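Local coordinates for protein ZYG-9 (Caenorhabditis elegans, PDB 2OF3) that plays a major role in organizing microtubules and spindle poles during mitosis and meiosis in one-cell embryos, and is required for default nucleus positioning in oocytes, at residues I15-E18 with K22-K25; V158-V163 with E192-N197. All coordinates share one frame; numbering follows the deposited sequence.

The two contacts follow one another along the chain and share no helix; their centres lie 28 Å apart and their nearest atoms about 13 Å apart. Contact 1 is local and at the surface, 21 Å from the centre of the chain: the loop 22-25 folds back on helix 10-19, with 329 Å² buried, one backbone hydrogen bond and a set of waters bridging side-chain charges and backbone carbonyls. Contact 2, 12 Å from that centre, joins helix 146-163 to helix 181-198 across 28 intervening residues. It buries just 93 Å², and its direct chemistry is one short hydroxyl-hydroxyl bond between buried side chains, with a water-mediated link at its exposed margin.

Contact 1: residues I15-E18 with K22-K25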
ATOM      1  N   ILE A  15     -19.549  -1.622  -1.133  1.00 18.71           N
ATOM      2  CA  ILE A  15     -19.015  -0.609  -2.047  1.00 20.75           C
ATOM      3  C   ILE A  15     -20.108   0.396  -2.436  1.00 21.26           C
ATOM      4  O   ILE A  15     -19.905   1.608  -2.406  1.00 21.51           O
ATOM      5  CB  ILE A  15     -18.435  -1.194  -3.350  1.00 21.13           C
ATOM      6  CG1 ILE A  15     -17.266  -2.154  -3.076  1.00 26.60           C
ATOM      7  CG2 ILE A  15     -17.923  -0.090  -4.249  1.00 22.12           C
ATOM      8  CD1 ILE A  15     -16.242  -1.631  -2.097  1.00 31.93           C
ATOM      9  N   LYS A  16     -21.271  -0.105  -2.791  1.00 21.40           N
ATOM     10  CA  LYS A  16     -22.383   0.770  -3.127  1.00 22.31           C
ATOM     11  C   LYS A  16     -22.821   1.671  -1.958  1.00 22.16           C
ATOM     12  O   LYS A  16     -23.028   2.861  -2.173  1.00 21.57           O
ATOM     13  CB  LYS A  16     -23.545  -0.087  -3.606  1.00 22.82           C
ATOM     14  CG  LYS A  16     -24.822   0.674  -3.650  1.00 27.99           C
ATOM     15  CD  LYS A  16     -25.916  -0.222  -4.119  1.00 35.31           C
ATOM     16  CE  LYS A  16     -26.707  -0.709  -2.937  1.00 41.77           C
ATOM     17  NZ  LYS A  16     -27.709  -1.713  -3.465  1.00 50.14           N
ATOM     18  N   GLU A  17     -22.948   1.130  -0.736  1.00 20.76           N
ATOM     19  CA  GLU A  17     -23.327   1.928   0.439  1.00 20.78           C
ATOM     20  C   GLU A  17     -22.311   3.012   0.722  1.00 20.02           C
ATOM     21  O   GLU A  17     -22.702   4.106   1.062  1.00 20.17           O
ATOM     22  CB  GLU A  17     -23.550   1.030   1.657  1.00 20.35           C
ATOM     23  CG  GLU A  17     -24.812   0.191   1.509  1.00 21.06           C
ATOM     24  CD  GLU A  17     -25.206  -0.640   2.745  1.00 24.62           C
ATOM     25  OE1 GLU A  17     -24.463  -0.646   3.773  1.00 27.97           O
ATOM     26  OE2 GLU A  17     -26.283  -1.322   2.647  1.00 27.73           O
ATOM     27  N   GLU A  18     -21.013   2.753   0.526  1.00 18.75           N
ATOM     28  CA  GLU A  18     -19.990   3.785   0.701  1.00 19.32           C
ATOM     29  C   GLU A  18     -20.155   4.906  -0.354  1.00 18.81           C
ATOM     30  O   GLU A  18     -20.069   6.118  -0.030  1.00 17.79           O
ATOM     31  CB  GLU A  18     -18.543   3.189   0.642  1.00 18.94           C
ATOM     32  CG  GLU A  18     -17.520   4.302   0.914  1.00 19.58           C
ATOM     33  CD  GLU A  18     -16.126   3.781   1.119  1.00 25.27           C
ATOM     34  OE1 GLU A  18     -16.025   2.557   1.391  1.00 26.85           O
ATOM     35  OE2 GLU A  18     -15.137   4.596   1.006  1.00 24.48           O
ATOM     36  N   LYS A  22     -23.297   6.259   2.840  1.00 21.35           N
ATOM     37  CA  LYS A  22     -23.949   5.578   3.921  1.00 21.90           C
ATOM     38  C   LYS A  22     -22.966   4.712   4.726  1.00 21.49           C
ATOM     39  O   LYS A  22     -23.371   3.943   5.603  1.00 22.32           O
ATOM     40  CB  LYS A  22     -25.108   4.758   3.347  1.00 22.53           C
ATOM     41  CG  LYS A  22     -26.336   5.646   3.073  1.00 23.94           C
ATOM     42  CD  LYS A  22     -27.384   4.864   2.281  1.00 32.56           C
ATOM     43  CE  LYS A  22     -27.950   3.671   3.053  1.00 34.37           C
ATOM     44  NZ  LYS A  22     -29.297   3.299   2.596  1.00 35.92           N
ATOM     45  N   LEU A  23     -21.683   4.805   4.385  1.00 21.33           N
ATOM     46  CA  LEU A  23     -20.592   4.284   5.210  1.00 20.97           C
ATOM     47  C   LEU A  23     -19.565   5.372   5.324  1.00 21.02           C
ATOM     48  O   LEU A  23     -19.338   6.114   4.352  1.00 21.57           O
ATOM     49  CB  LEU A  23     -19.977   2.986   4.619  1.00 19.61           C
ATOM     50  CG  LEU A  23     -20.935   1.780   4.577  1.00 19.35           C
ATOM     51  CD1 LEU A  23     -20.362   0.691   3.753  1.00 20.45           C
ATOM     52  CD2 LEU A  23     -21.175   1.291   6.010  1.00 16.73           C
ATOM     53  N   VAL A  24     -18.933   5.484   6.497  1.00 21.58           N
ATOM     54  CA  VAL A  24     -17.864   6.440   6.702  1.00 21.49           C
ATOM     55  C   VAL A  24     -16.622   5.911   5.986  1.00 22.03           C
ATOM     56  O   VAL A  24     -16.401   4.673   5.929  1.00 21.12           O
ATOM     57  CB  VAL A  24     -17.544   6.767   8.178  1.00 22.14           C
ATOM     58  CG1 VAL A  24     -18.839   7.135   8.978  1.00 24.92           C
ATOM     59  CG2 VAL A  24     -16.866   5.624   8.881  1.00 25.44           C
ATOM     60  N   LYS A  25     -15.828   6.838   5.459  1.00 20.00           N
ATOM     61  CA  LYS A  25     -14.696   6.507   4.612  1.00 20.00           C
ATOM     62  C   LYS A  25     -13.463   6.210   5.452  1.00 20.00           C
ATOM     63  O   LYS A  25     -13.161   6.915   6.415  1.00 23.57           O
ATOM     64  CB  LYS A  25     -14.405   7.650   3.638  1.00 20.00           C
ATOM     65  CG  LYS A  25     -15.502   7.887   2.612  1.00 20.00           C
ATOM     66  CD  LYS A  25     -15.127   9.003   1.651  1.00 20.00           C
ATOM     67  CE  LYS A  25     -16.362   9.705   1.112  1.00 20.00           C
ATOM     68  NZ  LYS A  25     -17.275   8.762   0.409  1.00 20.00           N
TER
HETATM   69  O   HOH W   1     -28.314   0.432   2.639  1.00 31.68           O
HETATM   70  O   HOH W   2     -18.897   7.484   2.118  1.00 23.63           O
HETATM   71  O   HOH W   3     -15.421   6.798  -0.554  1.00 25.86           O
HETATM   72  O   HOH W   4     -15.624   2.376   4.334  1.00 26.22           O
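Glu-17 and Lys-22 are tied main chain to main chain: Lys-22 N donates to Glu-17 O at 2.9 Å, with an N-H...O angle of 154°. The chain thus turns back at the end of helix 10-19, and the CA atoms of Glu-18 and Leu-23 come within 4.6 Å. Leu-23 lies against the helix backbone. Its CD1 sits 3.8 Å from Glu-17 CB, and its CB is 4.0 Å from Glu-18 CA; the same side chain also touches Gln-38 of helix 33-44. Replacing it with an alanine would probably open a gap beside Glu-17 CB and weaken the loop's hold on both helices. The acidic and basic ends meet through water. Water 1 links Glu-17 OE2, which Gln-13 also binds, to Lys-22 NZ. With CG anti to the backbone N (chi1 -177°), Glu-18 runs alongside the loop toward Lys-25, and its OE2 lies 3.7 Å from Lys-25 CG. Glu-18 OE2 and Lys-25 NZ stay 4.7 Å apart, too far for a direct salt bridge, and water 3 bonds to both. Water 2 gathers Glu-18 O, Leu-23 O and Lys-25 NZ. The C=O of one residue accepting from the N-H five residues later defines a pi-turn, here closing the C-terminal end of helix 10-19.

Contact 2: residues V158-V163 with E192-N197; sequences VLSDVV and EYYITN
A single short hydrogen bond, 2.6 Å from Ser-160 OG to Tyr-194 OH, is the tight part of this contact. The serine oxygen lies at the ring edge, in the ring plane, and its nearest ring carbon is Tyr-194 CE1 at 3.2 Å from OG. Behind OG, Ser-160 CB adds a contact of 3.6 Å to Tyr-194 CE1. With OG anti to its own carbonyl carbon (chi1 -63°), Ser-160 also hydrogen-bonds Val-156 O one turn back in its helix, so two bonds grip this buried oxygen. The tyrosine has to bridge a wide spacing, since the CA atoms of Ser-160 and Tyr-194 are 8.8 Å apart; Met-168, Thr-169 and Leu-172 of helix 165-174 pack against it on the way. Both helices belong to the all-helical solenoid of TOG domains, built of HEAT-like repeats, and here a side-chain bond joins helix 146-163 to helix 181-198, with helix 165-174 between them in sequence. The neighbouring side is looser and wetter. Tyr-193 is exposed and comes no nearer than 5.2 Å to the segment 158-163. Water 5 lies in its ring plane, 2.9 Å from Tyr-193 OH, and bonds weakly to exposed Asp-161, at 3.3 Å from OD1.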
ATOM      1  N   VAL A 158       2.551  -6.994  -5.608  1.00 21.80           N
ATOM      2  CA  VAL A 158       1.278  -7.635  -6.054  1.00 22.92           C
ATOM      3  C   VAL A 158       0.169  -6.593  -6.377  1.00 23.47           C
ATOM      4  O   VAL A 158      -0.479  -6.656  -7.434  1.00 23.24           O
ATOM      5  CB  VAL A 158       0.772  -8.676  -5.005  1.00 23.23           C
ATOM      6  CG1 VAL A 158      -0.506  -9.350  -5.462  1.00 21.61           C
ATOM      7  CG2 VAL A 158       1.887  -9.740  -4.747  1.00 23.12           C
ATOM      8  N   LEU A 159      -0.029  -5.622  -5.494  1.00 22.94           N
ATOM      9  CA  LEU A 159      -1.009  -4.580  -5.718  1.00 23.86           C
ATOM     10  C   LEU A 159      -0.716  -3.753  -6.953  1.00 24.53           C
ATOM     11  O   LEU A 159      -1.633  -3.296  -7.613  1.00 26.24           O
ATOM     12  CB  LEU A 159      -1.067  -3.636  -4.500  1.00 23.53           C
ATOM     13  CG  LEU A 159      -1.774  -4.182  -3.269  1.00 25.91           C
ATOM     14  CD1 LEU A 159      -1.374  -3.400  -2.000  1.00 24.41           C
ATOM     15  CD2 LEU A 159      -3.274  -4.106  -3.518  1.00 27.30           C
ATOM     16  N   SER A 160       0.555  -3.519  -7.266  1.00 25.39           N
ATOM     17  CA  SER A 160       0.937  -2.775  -8.471  1.00 25.75           C
ATOM     18  C   SER A 160       0.432  -3.528  -9.685  1.00 25.75           C
ATOM     19  O   SER A 160       0.067  -2.907 -10.667  1.00 27.31           O
ATOM     20  CB  SER A 160       2.471  -2.651  -8.593  1.00 24.36           C
ATOM     21  OG  SER A 160       3.062  -1.912  -7.536  1.00 26.57           O
ATOM     22  N   ASP A 161       0.439  -4.852  -9.650  1.00 26.14           N
ATOM     23  CA  ASP A 161      -0.117  -5.638 -10.748  1.00 28.05           C
ATOM     24  C   ASP A 161      -1.613  -5.522 -10.835  1.00 27.37           C
ATOM     25  O   ASP A 161      -2.123  -5.433 -11.921  1.00 28.99           O
ATOM     26  CB  ASP A 161       0.223  -7.127 -10.645  1.00 28.29           C
ATOM     27  CG  ASP A 161       1.685  -7.427 -10.997  1.00 34.78           C
ATOM     28  OD1 ASP A 161       2.341  -6.601 -11.696  1.00 39.89           O
ATOM     29  OD2 ASP A 161       2.187  -8.515 -10.583  1.00 41.11           O
ATOM     30  N   VAL A 162      -2.313  -5.565  -9.702  1.00 25.49           N
ATOM     31  CA  VAL A 162      -3.771  -5.463  -9.654  1.00 24.99           C
ATOM     32  C   VAL A 162      -4.241  -4.043 -10.012  1.00 25.67           C
ATOM     33  O   VAL A 162      -5.131  -3.867 -10.899  1.00 25.82           O
ATOM     34  CB  VAL A 162      -4.289  -5.801  -8.235  1.00 24.67           C
ATOM     35  CG1 VAL A 162      -5.766  -5.572  -8.149  1.00 24.42           C
ATOM     36  CG2 VAL A 162      -3.950  -7.250  -7.864  1.00 24.07           C
ATOM     37  N   VAL A 163      -3.623  -3.033  -9.356  1.00 24.85           N
ATOM     38  CA  VAL A 163      -4.064  -1.626  -9.395  1.00 24.02           C
ATOM     39  C   VAL A 163      -3.471  -0.890 -10.602  1.00 24.95           C
ATOM     40  O   VAL A 163      -4.159  -0.076 -11.236  1.00 25.55           O
ATOM     41  CB  VAL A 163      -3.766  -0.886  -8.013  1.00 24.05           C
ATOM     42  CG1 VAL A 163      -4.161   0.577  -8.019  1.00 22.15           C
ATOM     43  CG2 VAL A 163      -4.505  -1.567  -6.814  1.00 23.65           C
ATOM     44  N   GLU A 192      10.540   4.461  -8.975  1.00 24.08           N
ATOM     45  CA  GLU A 192      11.634   4.180  -9.868  1.00 24.82           C
ATOM     46  C   GLU A 192      11.387   2.866 -10.642  1.00 25.51           C
ATOM     47  O   GLU A 192      11.623   2.770 -11.845  1.00 25.55           O
ATOM     48  CB  GLU A 192      12.957   4.123  -9.092  1.00 23.19           C
ATOM     49  CG  GLU A 192      14.111   3.838 -10.019  1.00 28.74           C
ATOM     50  CD  GLU A 192      15.382   3.415  -9.330  1.00 35.86           C
ATOM     51  OE1 GLU A 192      15.493   3.561  -8.085  1.00 38.21           O
ATOM     52  OE2 GLU A 192      16.286   2.951 -10.070  1.00 38.14           O
ATOM     53  N   TYR A 193      10.897   1.844  -9.966  1.00 26.64           N
ATOM     54  CA  TYR A 193      10.643   0.577 -10.599  1.00 28.36           C
ATOM     55  C   TYR A 193       9.529   0.644 -11.671  1.00 27.85           C
ATOM     56  O   TYR A 193       9.621  -0.001 -12.719  1.00 27.33           O
ATOM     57  CB  TYR A 193      10.330  -0.382  -9.478  1.00 31.55           C
ATOM     58  CG  TYR A 193       9.652  -1.675  -9.802  1.00 35.99           C
ATOM     59  CD1 TYR A 193      10.337  -2.736 -10.417  1.00 40.10           C
ATOM     60  CD2 TYR A 193       8.334  -1.860  -9.416  1.00 39.02           C
ATOM     61  CE1 TYR A 193       9.668  -3.973 -10.677  1.00 42.69           C
ATOM     62  CE2 TYR A 193       7.678  -3.042  -9.647  1.00 43.51           C
ATOM     63  CZ  TYR A 193       8.337  -4.105 -10.271  1.00 42.21           C
ATOM     64  OH  TYR A 193       7.592  -5.286 -10.442  1.00 44.31           O
ATOM     65  N   TYR A 194       8.477   1.418 -11.414  1.00 27.50           N
ATOM     66  CA  TYR A 194       7.425   1.649 -12.413  1.00 27.72           C
ATOM     67  C   TYR A 194       8.003   2.254 -13.703  1.00 28.24           C
ATOM     68  O   TYR A 194       7.641   1.877 -14.839  1.00 29.25           O
ATOM     69  CB  TYR A 194       6.381   2.601 -11.841  1.00 25.86           C
ATOM     70  CG  TYR A 194       5.505   2.055 -10.718  1.00 24.73           C
ATOM     71  CD1 TYR A 194       5.445   0.691 -10.414  1.00 22.55           C
ATOM     72  CD2 TYR A 194       4.640   2.924 -10.015  1.00 23.32           C
ATOM     73  CE1 TYR A 194       4.582   0.215  -9.379  1.00 24.23           C
ATOM     74  CE2 TYR A 194       3.802   2.472  -9.002  1.00 25.47           C
ATOM     75  CZ  TYR A 194       3.769   1.119  -8.690  1.00 24.07           C
ATOM     76  OH  TYR A 194       2.901   0.708  -7.675  1.00 26.44           O
ATOM     77  N   ILE A 195       8.891   3.220 -13.535  1.00 28.97           N
ATOM     78  CA  ILE A 195       9.407   3.993 -14.672  1.00 30.37           C
ATOM     79  C   ILE A 195      10.415   3.167 -15.443  1.00 32.55           C
ATOM     80  O   ILE A 195      10.366   3.121 -16.678  1.00 33.55           O
ATOM     81  CB  ILE A 195      10.063   5.288 -14.257  1.00 28.24           C
ATOM     82  CG1 ILE A 195       9.029   6.221 -13.693  1.00 26.98           C
ATOM     83  CG2 ILE A 195      10.625   5.946 -15.474  1.00 30.56           C
ATOM     84  CD1 ILE A 195       9.639   7.258 -12.853  1.00 28.62           C
ATOM     85  N   THR A 196      11.323   2.505 -14.729  1.00 33.62           N
ATOM     86  CA  THR A 196      12.229   1.574 -15.369  1.00 36.34           C
ATOM     87  C   THR A 196      11.490   0.486 -16.174  1.00 37.48           C
ATOM     88  O   THR A 196      11.953   0.061 -17.235  1.00 37.55           O
ATOM     89  CB  THR A 196      13.189   0.953 -14.318  1.00 36.19           C
ATOM     90  OG1 THR A 196      14.081   1.973 -13.868  1.00 38.96           O
ATOM     91  CG2 THR A 196      14.018  -0.169 -14.886  1.00 38.24           C
ATOM     92  N   ASN A 197      10.354   0.010 -15.688  1.00 38.96           N
ATOM     93  CA  ASN A 197       9.723  -1.118 -16.359  1.00 40.70           C
ATOM     94  C   ASN A 197       8.682  -0.763 -17.374  1.00 40.47           C
ATOM     95  O   ASN A 197       8.531  -1.513 -18.319  1.00 40.96           O
ATOM     96  CB  ASN A 197       9.164  -2.125 -15.365  1.00 41.73           C
ATOM     97  CG  ASN A 197      10.270  -2.818 -14.598  1.00 45.62           C
ATOM     98  OD1 ASN A 197      10.574  -2.437 -13.459  1.00 50.30           O
ATOM     99  ND2 ASN A 197      10.932  -3.786 -15.239  1.00 45.96           N
TER
HETATM  100  O   HOH W   5       4.784  -5.455  -9.729  1.00 42.81           O